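Local coordinates for mandelate racemase/muconate lactonizing enzyme/Enolase superfamily (Rhodobacter sphaeroides, PDB 2HZG), which belongs to the enolase superfamily, joining an enolase-like N-terminal domain to a TIM-barrel-like domain that holds a sodium ion among carboxylates, at residues 194-199 and 219-224; 136-141 and 162-167; 144-149 and 180-185; 174-179 and 211-216. All blocks are in the same frame, centred on the assembly; numbering follows the deposited sequence.

Contacts 1 and 2 are buried and share the parallel barrel sheet, in which strands 163-167 and 195-199 are neighbours; contacts 3 and 4 lie among the outer helices and are only partly buried. Contact 2 is a true pairing of two strands, whereas contact 1 brings a strand against the turn that leads to the next strand. Helix 176-190 serves both outer contacts, meeting helix 146-158 in contact 3 and the 211-216 turn in contact 4, and helix 215-220 is used by contacts 1 and 4. Backbone bonds and apolar packing carry contacts 1 and 2, with sodium-binding Asp199 and buried Lys165 as polar members; a side-chain hydrogen bond marks contact 3, a salt bridge contact 4.

Contact 1: 194-199 and 219-224; sequences GDLMVD and DAAGVL. With NA (sodium ion), chain C.
A water links strand 195-199 to the Schellman glycine after helix 215-220, accepting from Leu196 N and donating to Gly222 O. Beside it, Leu224 N donates directly to Leu196 O at 2.8 Å, approaching almost along the C=O axis (175°), so both backbone polar atoms of Leu196 are used. Gly222 ends the helix, and its positive phi of 66° suits glycine. The chain then turns toward strand 225-227, the next parallel strand of the TIM-like barrel, and Val223 is laid against strand 195-199. Branched and compact, Val223 divides its methyls: CG1 rests on Leu196 O at 3.4 Å and meets Val198 CG2 at 3.8 Å, while CG2 faces Leu196 CD2 at 3.9 Å. The two valines cross at about a right angle. Met197 leaves the strand beside Leu224, both pointing the same way, with Met197 SD 4.0 Å from Leu224 CD2; bends at chi2 and chi3 curl the flexible thioether. At the C-terminal end of the strand, Asp199 OD2 binds sodium at 2.3 Å, together with Glu227, Glu254 and waters, while Asp199 OD1 accepts from a metal-bound water and from Gly201 N.

Contact 2: 136-141 and 162-167; sequences PYASLL and AAVKFG
Two aromatic rings flank this strand pair, on different sides of the sheet. The Phe166 ring has Leu141 O at its edge, near the ring plane, 3.4 Å from CD1. Leu140 lies alongside Phe166, pointing the same way, its CB 3.9 Å from CE1, and Phe142 meets the same ring with planes about 30° apart. The Tyr137 ring is crossed obliquely by the Lys165 chain, whose CB comes within 3.5 Å of Tyr137 CE1, and Trp225 meets that ring at a steep angle. Tyr137 takes the crowded rotamer, with CG between the backbone N and the carbonyl carbon (chi1 70°), which lays the ring beside the lysine. Lys165 starts out extended, then bends at chi3 (84°), so that NZ donates to Tyr137 OH at 2.9 Å. A long aliphatic chain with a charged tip suits this place: the methylenes pack against the ring while NZ forms salt bridges with Glu227 and Glu329, which probably favour its protonated state. Ser139 OG, 3.6 Å from Lys165 CE, bonds to Glu329 as well. On the side bearing Phe166, Leu140 CD1 meets Val164 CG1 at 3.9 Å, with Ala138 completing an apolar surface toward helix 146-158. Four backbone bonds join the strands in parallel register, among them Lys165 N to Ala138 O at 2.8 Å. The strands and the intervening helix 146-158 form a beta-alpha-beta crossover, the repeating unit of the TIM-like barrel.

Contact 3: 144-149 and 180-185; sequences DTPQET and ADQIMA
Thr149 and Gln182 cross at about a right angle, and their polar tips meet: Thr149 OG1 donates to Gln182 OE1 at a short 2.5 Å, in the plane of the amide carbonyl. Two torsions bring the amide there. Gln182 CG stands anti to the carbonyl carbon, and the bend at chi2 (-78°) swings the long side chain across toward the threonine. Thr149 sets OG1 beside its own backbone N, leaving CG2 to lie 3.6 Å from Gln182 O. A threonine thus offers both a donor and a methyl to the facing helix. Both ends of the amide are occupied, because Gln182 NE2 bonds to Gly143 O while Thr149 OG1 also bonds to Gly143 N; the pair therefore ties down the turn before helix 146-158. That helix and helix 176-190 are successive outer helices of the TIM-like barrel, meeting here near the start of helix 146-158 through Pro146, Thr149, Gln182 and Ala185. Pro146 stands nearly perpendicular to Gln182 but alongside Asp181, its CG 3.8 Å from Asp181 CB. Farther along, Ala185 CB approaches Pro146 O to 3.2 Å, a close approach that a bare methyl allows. Proline is well placed in the first turn of a helix, where its backbone N need not donate. Thr145 OG1, at the N-cap, accepts a weak bond from Glu148 N at 3.5 Å, and the same OG1 donates to Glu148 OE2 at 2.8 Å, using that oxygen's anti lone pair.

Contact 4: 174-179 and 211-216; sequences GTVAAD and AAARLP. With NA (sodium ion), chain D.
Arg214 reaches over to helix 176-190 and forms a salt bridge, gripping the single oxygen Asp179 OD2 side-on with NE and NH2. Arg214 NE donates at 2.7 Å to Asp179 OD2 along the anti lone pair, and Arg214 NH2 donates to Asp179 OD2 at 3.0 Å from above the carboxylate plane. The two flat groups are therefore not coplanar; their planes stand 49° apart. Arg214 NH2 also donates to Gly174 O at 3.0 Å, so two acceptors lie along the guanidinium edge. Gly174 O in addition binds a sodium ion at 2.3 Å, whose other ligands here are three waters. Over one face, offset toward the rim, sits Val176 CG2, 3.5 Å from Arg214 NH1. Val176 CG2 covers the cation and meets Ala213 CB at 3.7 Å, while CG1 turns toward Ala213 O. The contact joins two neighbouring beta-alpha units of the TIM-like barrel: the start of helix 176-190 meets the type I turn from Ala212 to Leu215, where helix 208-212 gives way to helix 215-220. The length of arginine lets it reach helix 176-190, with a bend at chi2 (78°) directing it. In the second shell, Asp179 OD1 accepts from Gly172 N, and Arg214 NH1 bonds to Ala210 O, which helps hold both charged groups in place. Thr175 caps the helix, its OG1 accepting from Ala178 N at 3.1 Å.

Contact 1: 194-199 and 219-224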
# COMPACT_ATOMS: atom_id res chain seq x y z
N GLY A 194 -14.80 0.85 -34.35
CA GLY A 194 -13.78 1.11 -33.33
C GLY A 194 -13.79 0.16 -32.15
O GLY A 194 -14.80 -0.48 -31.87
N ASP A 195 -12.65 0.05 -31.47
CA ASP A 195 -12.57 -0.65 -30.19
C ASP A 195 -13.08 0.25 -29.07
O ASP A 195 -12.74 1.44 -28.99
CB ASP A 195 -11.14 -1.13 -29.90
CG ASP A 195 -10.64 -2.14 -30.92
OD1 ASP A 195 -11.47 -2.81 -31.54
OD2 ASP A 195 -9.41 -2.28 -31.09
N LEU A 196 -13.94 -0.32 -28.23
CA LEU A 196 -14.50 0.39 -27.10
C LEU A 196 -14.12 -0.34 -25.81
O LEU A 196 -14.31 -1.56 -25.70
CB LEU A 196 -16.02 0.54 -27.21
CG LEU A 196 -16.76 1.25 -26.08
CD1 LEU A 196 -16.30 2.70 -25.88
CD2 LEU A 196 -18.26 1.20 -26.31
N MET A 197 -13.58 0.42 -24.86
CA MET A 197 -13.22 -0.12 -23.57
C MET A 197 -13.95 0.67 -22.49
O MET A 197 -14.28 1.84 -22.70
CB MET A 197 -11.70 -0.08 -23.36
CG MET A 197 -10.91 -1.01 -24.28
SD MET A 197 -10.72 -0.42 -26.00
CE MET A 197 -9.57 0.88 -25.80
N VAL A 198 -14.20 0.02 -21.36
CA VAL A 198 -14.89 0.63 -20.24
C VAL A 198 -14.11 0.42 -18.95
O VAL A 198 -13.69 -0.70 -18.64
CB VAL A 198 -16.34 0.10 -20.09
CG1 VAL A 198 -17.04 0.69 -18.84
CG2 VAL A 198 -17.15 0.38 -21.37
N ASP A 199 -13.93 1.50 -18.21
CA ASP A 199 -13.19 1.49 -16.95
C ASP A 199 -14.11 2.00 -15.86
O ASP A 199 -14.58 3.13 -15.91
CB ASP A 199 -11.96 2.39 -17.12
CG ASP A 199 -11.21 2.68 -15.82
OD1 ASP A 199 -11.47 2.06 -14.76
OD2 ASP A 199 -10.32 3.57 -15.87
N ASP A 219 -21.46 -6.51 -23.53
CA ASP A 219 -21.37 -7.38 -24.71
C ASP A 219 -22.22 -6.84 -25.88
O ASP A 219 -21.80 -6.90 -27.02
CB ASP A 219 -21.72 -8.84 -24.39
CG ASP A 219 -20.54 -9.62 -23.77
OD1 ASP A 219 -19.40 -9.08 -23.68
OD2 ASP A 219 -20.76 -10.78 -23.35
N ALA A 220 -23.40 -6.29 -25.57
CA ALA A 220 -24.27 -5.71 -26.60
C ALA A 220 -23.58 -4.52 -27.31
O ALA A 220 -23.75 -4.32 -28.51
CB ALA A 220 -25.63 -5.29 -26.00
N ALA A 221 -22.79 -3.75 -26.56
CA ALA A 221 -22.01 -2.63 -27.11
C ALA A 221 -20.68 -3.07 -27.71
O ALA A 221 -19.92 -2.24 -28.20
CB ALA A 221 -21.79 -1.57 -26.04
N GLY A 222 -20.39 -4.37 -27.66
CA GLY A 222 -19.18 -4.95 -28.24
C GLY A 222 -17.91 -4.47 -27.54
O GLY A 222 -16.86 -4.32 -28.17
N VAL A 223 -18.01 -4.23 -26.24
CA VAL A 223 -16.88 -3.74 -25.43
C VAL A 223 -15.75 -4.79 -25.32
O VAL A 223 -15.99 -5.98 -25.04
CB VAL A 223 -17.36 -3.23 -24.05
CG1 VAL A 223 -16.17 -2.79 -23.16
CG2 VAL A 223 -18.34 -2.07 -24.22
N LEU A 224 -14.53 -4.33 -25.56
CA LEU A 224 -13.35 -5.20 -25.52
C LEU A 224 -12.99 -5.66 -24.10
O LEU A 224 -12.73 -6.84 -23.86
CB LEU A 224 -12.16 -4.50 -26.19
CG LEU A 224 -10.79 -5.21 -26.18
CD1 LEU A 224 -10.82 -6.49 -27.02
CD2 LEU A 224 -9.67 -4.25 -26.66
NA NA C . -8.08 3.11 -15.36
O HOH W 1 -14.86 -2.87 -29.07
O HOH W 2 -9.66 2.48 -13.08
O HOH W 3 -7.61 5.09 -13.97
O HOH W 4 -7.28 4.72 -17.20

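Contact 2: 136-141 and 162-167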
# COMPACT_ATOMS: atom_id res chain seq x y z
N PRO A 136 -2.71 3.99 -30.29
CA PRO A 136 -3.23 4.68 -29.10
C PRO A 136 -4.76 4.64 -29.05
O PRO A 136 -5.43 4.91 -30.06
CB PRO A 136 -2.72 6.12 -29.27
CG PRO A 136 -2.63 6.31 -30.79
CD PRO A 136 -2.25 4.94 -31.33
N TYR A 137 -5.31 4.28 -27.89
CA TYR A 137 -6.74 4.45 -27.70
C TYR A 137 -6.94 5.73 -26.92
O TYR A 137 -6.14 6.06 -26.05
CB TYR A 137 -7.37 3.21 -27.06
CG TYR A 137 -7.04 2.93 -25.59
CD1 TYR A 137 -7.65 3.67 -24.55
CD2 TYR A 137 -6.19 1.88 -25.24
CE1 TYR A 137 -7.37 3.37 -23.18
CE2 TYR A 137 -5.93 1.56 -23.88
CZ TYR A 137 -6.52 2.33 -22.87
OH TYR A 137 -6.26 2.05 -21.56
N ALA A 138 -7.98 6.48 -27.28
CA ALA A 138 -8.27 7.73 -26.62
C ALA A 138 -8.85 7.44 -25.26
O ALA A 138 -9.88 6.77 -25.15
CB ALA A 138 -9.27 8.58 -27.48
N SER A 139 -8.19 7.93 -24.21
CA SER A 139 -8.63 7.61 -22.87
C SER A 139 -9.34 8.79 -22.25
O SER A 139 -8.74 9.85 -22.05
CB SER A 139 -7.45 7.13 -21.99
OG SER A 139 -7.97 6.49 -20.84
N LEU A 140 -10.61 8.59 -21.93
CA LEU A 140 -11.52 9.69 -21.61
C LEU A 140 -12.36 9.38 -20.39
O LEU A 140 -12.48 8.24 -19.99
CB LEU A 140 -12.45 9.95 -22.82
CG LEU A 140 -11.78 10.46 -24.10
CD1 LEU A 140 -12.76 10.43 -25.27
CD2 LEU A 140 -11.25 11.88 -23.86
N LEU A 141 -12.98 10.40 -19.81
CA LEU A 141 -13.95 10.14 -18.76
C LEU A 141 -15.37 10.11 -19.35
O LEU A 141 -15.68 10.87 -20.28
CB LEU A 141 -13.84 11.19 -17.66
CG LEU A 141 -12.48 11.25 -16.95
CD1 LEU A 141 -12.44 12.40 -16.00
CD2 LEU A 141 -12.10 9.93 -16.23
N ALA A 162 -8.97 5.33 -33.48
CA ALA A 162 -9.66 4.12 -33.89
C ALA A 162 -10.17 3.31 -32.68
O ALA A 162 -10.78 2.24 -32.85
CB ALA A 162 -8.72 3.26 -34.71
N ALA A 163 -9.89 3.79 -31.48
CA ALA A 163 -10.27 3.09 -30.25
C ALA A 163 -10.46 4.12 -29.15
O ALA A 163 -9.75 5.13 -29.12
CB ALA A 163 -9.23 2.04 -29.87
N VAL A 164 -11.46 3.90 -28.29
CA VAL A 164 -11.77 4.83 -27.20
C VAL A 164 -12.09 4.04 -25.92
O VAL A 164 -12.71 2.97 -25.97
CB VAL A 164 -12.98 5.77 -27.53
CG1 VAL A 164 -13.31 6.68 -26.36
CG2 VAL A 164 -12.72 6.62 -28.78
N LYS A 165 -11.64 4.58 -24.78
CA LYS A 165 -12.02 4.05 -23.47
C LYS A 165 -12.71 5.17 -22.71
O LYS A 165 -12.25 6.31 -22.74
CB LYS A 165 -10.80 3.57 -22.68
CG LYS A 165 -11.18 2.88 -21.36
CD LYS A 165 -9.95 2.28 -20.70
CE LYS A 165 -9.20 3.30 -19.87
NZ LYS A 165 -7.97 2.69 -19.26
N PHE A 166 -13.82 4.87 -22.06
CA PHE A 166 -14.40 5.79 -21.10
C PHE A 166 -14.28 5.20 -19.70
O PHE A 166 -14.46 4.01 -19.50
CB PHE A 166 -15.87 6.06 -21.41
CG PHE A 166 -16.07 6.91 -22.62
CD1 PHE A 166 -16.01 8.28 -22.52
CD2 PHE A 166 -16.24 6.33 -23.88
CE1 PHE A 166 -16.17 9.08 -23.62
CE2 PHE A 166 -16.40 7.13 -24.99
CZ PHE A 166 -16.35 8.50 -24.86
N GLY A 167 -14.01 6.06 -18.73
CA GLY A 167 -13.83 5.61 -17.37
C GLY A 167 -14.57 6.51 -16.44
O GLY A 167 -14.84 7.67 -16.77
O HOH W 5 -6.05 5.09 -32.61

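Contact 3: 144-149 and 180-185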
# COMPACT_ATOMS: atom_id res chain seq x y z
N ASP A 144 -21.22 13.39 -17.72
CA ASP A 144 -22.25 13.30 -16.70
C ASP A 144 -23.60 12.87 -17.28
O ASP A 144 -24.48 12.41 -16.54
CB ASP A 144 -22.38 14.64 -15.94
CG ASP A 144 -21.14 14.95 -15.09
OD1 ASP A 144 -20.24 14.08 -14.96
OD2 ASP A 144 -21.05 16.08 -14.54
N THR A 145 -23.77 12.99 -18.59
CA THR A 145 -24.99 12.53 -19.26
C THR A 145 -24.52 11.70 -20.44
O THR A 145 -23.38 11.86 -20.89
CB THR A 145 -25.87 13.70 -19.78
OG1 THR A 145 -25.12 14.45 -20.73
CG2 THR A 145 -26.31 14.64 -18.64
N PRO A 146 -25.38 10.79 -20.93
CA PRO A 146 -25.03 10.02 -22.11
C PRO A 146 -24.69 10.83 -23.37
O PRO A 146 -23.81 10.43 -24.13
CB PRO A 146 -26.28 9.16 -22.33
CG PRO A 146 -26.83 8.98 -20.96
CD PRO A 146 -26.66 10.34 -20.36
N GLN A 147 -25.40 11.94 -23.61
CA GLN A 147 -25.10 12.74 -24.79
C GLN A 147 -23.66 13.32 -24.74
O GLN A 147 -22.96 13.34 -25.75
CB GLN A 147 -26.12 13.87 -24.99
CG GLN A 147 -25.92 14.61 -26.32
CD GLN A 147 -26.30 13.75 -27.50
OE1 GLN A 147 -27.21 12.91 -27.40
NE2 GLN A 147 -25.61 13.94 -28.64
N GLU A 148 -23.24 13.78 -23.56
CA GLU A 148 -21.85 14.25 -23.39
C GLU A 148 -20.85 13.14 -23.77
O GLU A 148 -19.91 13.37 -24.52
CB GLU A 148 -21.64 14.77 -21.97
CG GLU A 148 -22.37 16.11 -21.77
CD GLU A 148 -22.41 16.62 -20.33
OE1 GLU A 148 -21.73 17.64 -20.06
OE2 GLU A 148 -23.13 16.03 -19.48
N THR A 149 -21.10 11.92 -23.29
CA THR A 149 -20.27 10.75 -23.63
C THR A 149 -20.27 10.49 -25.13
O THR A 149 -19.21 10.29 -25.71
CB THR A 149 -20.75 9.50 -22.85
OG1 THR A 149 -20.52 9.72 -21.46
CG2 THR A 149 -20.03 8.22 -23.29
N ALA A 180 -26.08 1.37 -19.05
CA ALA A 180 -26.41 0.99 -20.42
C ALA A 180 -26.53 2.21 -21.34
O ALA A 180 -25.99 2.20 -22.44
CB ALA A 180 -27.69 0.11 -20.48
N ASP A 181 -27.20 3.26 -20.88
CA ASP A 181 -27.37 4.50 -21.64
C ASP A 181 -26.01 5.13 -21.97
O ASP A 181 -25.77 5.55 -23.10
CB ASP A 181 -28.23 5.48 -20.85
CG ASP A 181 -29.73 5.10 -20.83
OD1 ASP A 181 -30.15 4.21 -21.61
OD2 ASP A 181 -30.46 5.68 -20.02
N GLN A 182 -25.12 5.15 -20.98
CA GLN A 182 -23.77 5.70 -21.14
C GLN A 182 -22.94 4.90 -22.14
O GLN A 182 -22.28 5.46 -23.01
CB GLN A 182 -23.06 5.74 -19.77
CG GLN A 182 -23.54 6.83 -18.85
CD GLN A 182 -22.95 8.20 -19.21
OE1 GLN A 182 -22.26 8.35 -20.21
NE2 GLN A 182 -23.24 9.20 -18.40
N ILE A 183 -22.95 3.58 -21.98
CA ILE A 183 -22.12 2.68 -22.78
C ILE A 183 -22.60 2.65 -24.23
O ILE A 183 -21.79 2.66 -25.16
CB ILE A 183 -22.07 1.26 -22.12
CG1 ILE A 183 -21.29 1.33 -20.78
CG2 ILE A 183 -21.44 0.23 -23.04
CD1 ILE A 183 -21.51 0.12 -19.84
N MET A 184 -23.92 2.60 -24.41
CA MET A 184 -24.52 2.65 -25.75
C MET A 184 -24.24 3.98 -26.45
O MET A 184 -23.99 3.99 -27.66
CB MET A 184 -26.02 2.38 -25.67
CG MET A 184 -26.36 0.94 -25.28
SD MET A 184 -25.57 -0.27 -26.37
CE MET A 184 -25.36 -1.62 -25.21
N ALA A 185 -24.27 5.07 -25.70
CA ALA A 185 -23.93 6.40 -26.23
C ALA A 185 -22.45 6.48 -26.66
O ALA A 185 -22.15 7.00 -27.73
CB ALA A 185 -24.26 7.49 -25.21

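Contact 4: 174-179 and 211-216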
# COMPACT_ATOMS: atom_id res chain seq x y z
N GLY A 174 -25.03 4.09 -10.07
CA GLY A 174 -26.48 3.91 -9.91
C GLY A 174 -26.93 2.61 -10.55
O GLY A 174 -26.36 1.54 -10.29
N THR A 175 -27.93 2.70 -11.41
CA THR A 175 -28.54 1.52 -11.98
C THR A 175 -27.79 1.01 -13.22
O THR A 175 -27.01 1.76 -13.86
CB THR A 175 -30.02 1.80 -12.36
OG1 THR A 175 -30.04 2.75 -13.42
CG2 THR A 175 -30.81 2.36 -11.16
N VAL A 176 -28.05 -0.25 -13.57
CA VAL A 176 -27.59 -0.83 -14.82
C VAL A 176 -28.14 -0.03 -16.01
O VAL A 176 -27.40 0.22 -16.97
CB VAL A 176 -28.01 -2.31 -14.95
CG1 VAL A 176 -27.85 -2.83 -16.40
CG2 VAL A 176 -27.21 -3.19 -13.99
N ALA A 177 -29.41 0.37 -15.93
CA ALA A 177 -30.05 1.16 -16.99
C ALA A 177 -29.26 2.44 -17.32
O ALA A 177 -29.00 2.70 -18.49
CB ALA A 177 -31.49 1.51 -16.61
N ALA A 178 -28.87 3.20 -16.30
CA ALA A 178 -28.03 4.38 -16.48
C ALA A 178 -26.70 4.04 -17.16
O ALA A 178 -26.29 4.72 -18.10
CB ALA A 178 -27.80 5.08 -15.13
N ASP A 179 -26.03 2.97 -16.69
CA ASP A 179 -24.80 2.50 -17.32
C ASP A 179 -25.00 2.10 -18.77
O ASP A 179 -24.19 2.42 -19.63
CB ASP A 179 -24.16 1.35 -16.53
CG ASP A 179 -23.65 1.78 -15.16
OD1 ASP A 179 -23.53 3.01 -14.89
OD2 ASP A 179 -23.37 0.88 -14.34
N ALA A 211 -21.60 -6.08 -10.61
CA ALA A 211 -20.73 -6.04 -11.79
C ALA A 211 -21.24 -6.95 -12.89
O ALA A 211 -21.31 -6.56 -14.08
CB ALA A 211 -19.29 -6.42 -11.40
N ALA A 212 -21.60 -8.18 -12.51
CA ALA A 212 -22.09 -9.17 -13.47
C ALA A 212 -23.31 -8.65 -14.20
O ALA A 212 -23.50 -8.98 -15.36
CB ALA A 212 -22.41 -10.53 -12.77
N ALA A 213 -24.11 -7.81 -13.54
CA ALA A 213 -25.37 -7.30 -14.12
C ALA A 213 -25.13 -6.37 -15.33
O ALA A 213 -26.05 -6.12 -16.13
CB ALA A 213 -26.20 -6.58 -13.04
N ARG A 214 -23.89 -5.88 -15.46
CA ARG A 214 -23.48 -5.03 -16.60
C ARG A 214 -22.95 -5.84 -17.76
O ARG A 214 -22.72 -5.29 -18.82
CB ARG A 214 -22.38 -4.04 -16.20
CG ARG A 214 -22.86 -2.76 -15.58
CD ARG A 214 -23.27 -2.93 -14.10
NE ARG A 214 -23.79 -1.66 -13.58
CZ ARG A 214 -24.43 -1.51 -12.42
NH1 ARG A 214 -24.65 -2.56 -11.62
NH2 ARG A 214 -24.84 -0.30 -12.05
N LEU A 215 -22.70 -7.12 -17.58
CA LEU A 215 -22.06 -7.89 -18.64
C LEU A 215 -22.86 -7.97 -19.97
O LEU A 215 -22.25 -7.85 -21.05
CB LEU A 215 -21.62 -9.28 -18.14
CG LEU A 215 -20.51 -9.36 -17.07
CD1 LEU A 215 -20.32 -10.79 -16.59
CD2 LEU A 215 -19.18 -8.80 -17.61
N PRO A 216 -24.19 -8.21 -19.91
CA PRO A 216 -24.95 -8.17 -21.19
C PRO A 216 -24.85 -6.83 -21.93
O PRO A 216 -24.71 -6.83 -23.14
CB PRO A 216 -26.39 -8.43 -20.75
CG PRO A 216 -26.24 -9.23 -19.47
CD PRO A 216 -25.06 -8.60 -18.78
NA NA D . -25.87 0.38 -8.34
O HOH W 6 -28.34 0.62 -7.82
O HOH W 7 -23.68 -0.13 -8.88
O HOH W 8 -25.31 1.96 -6.70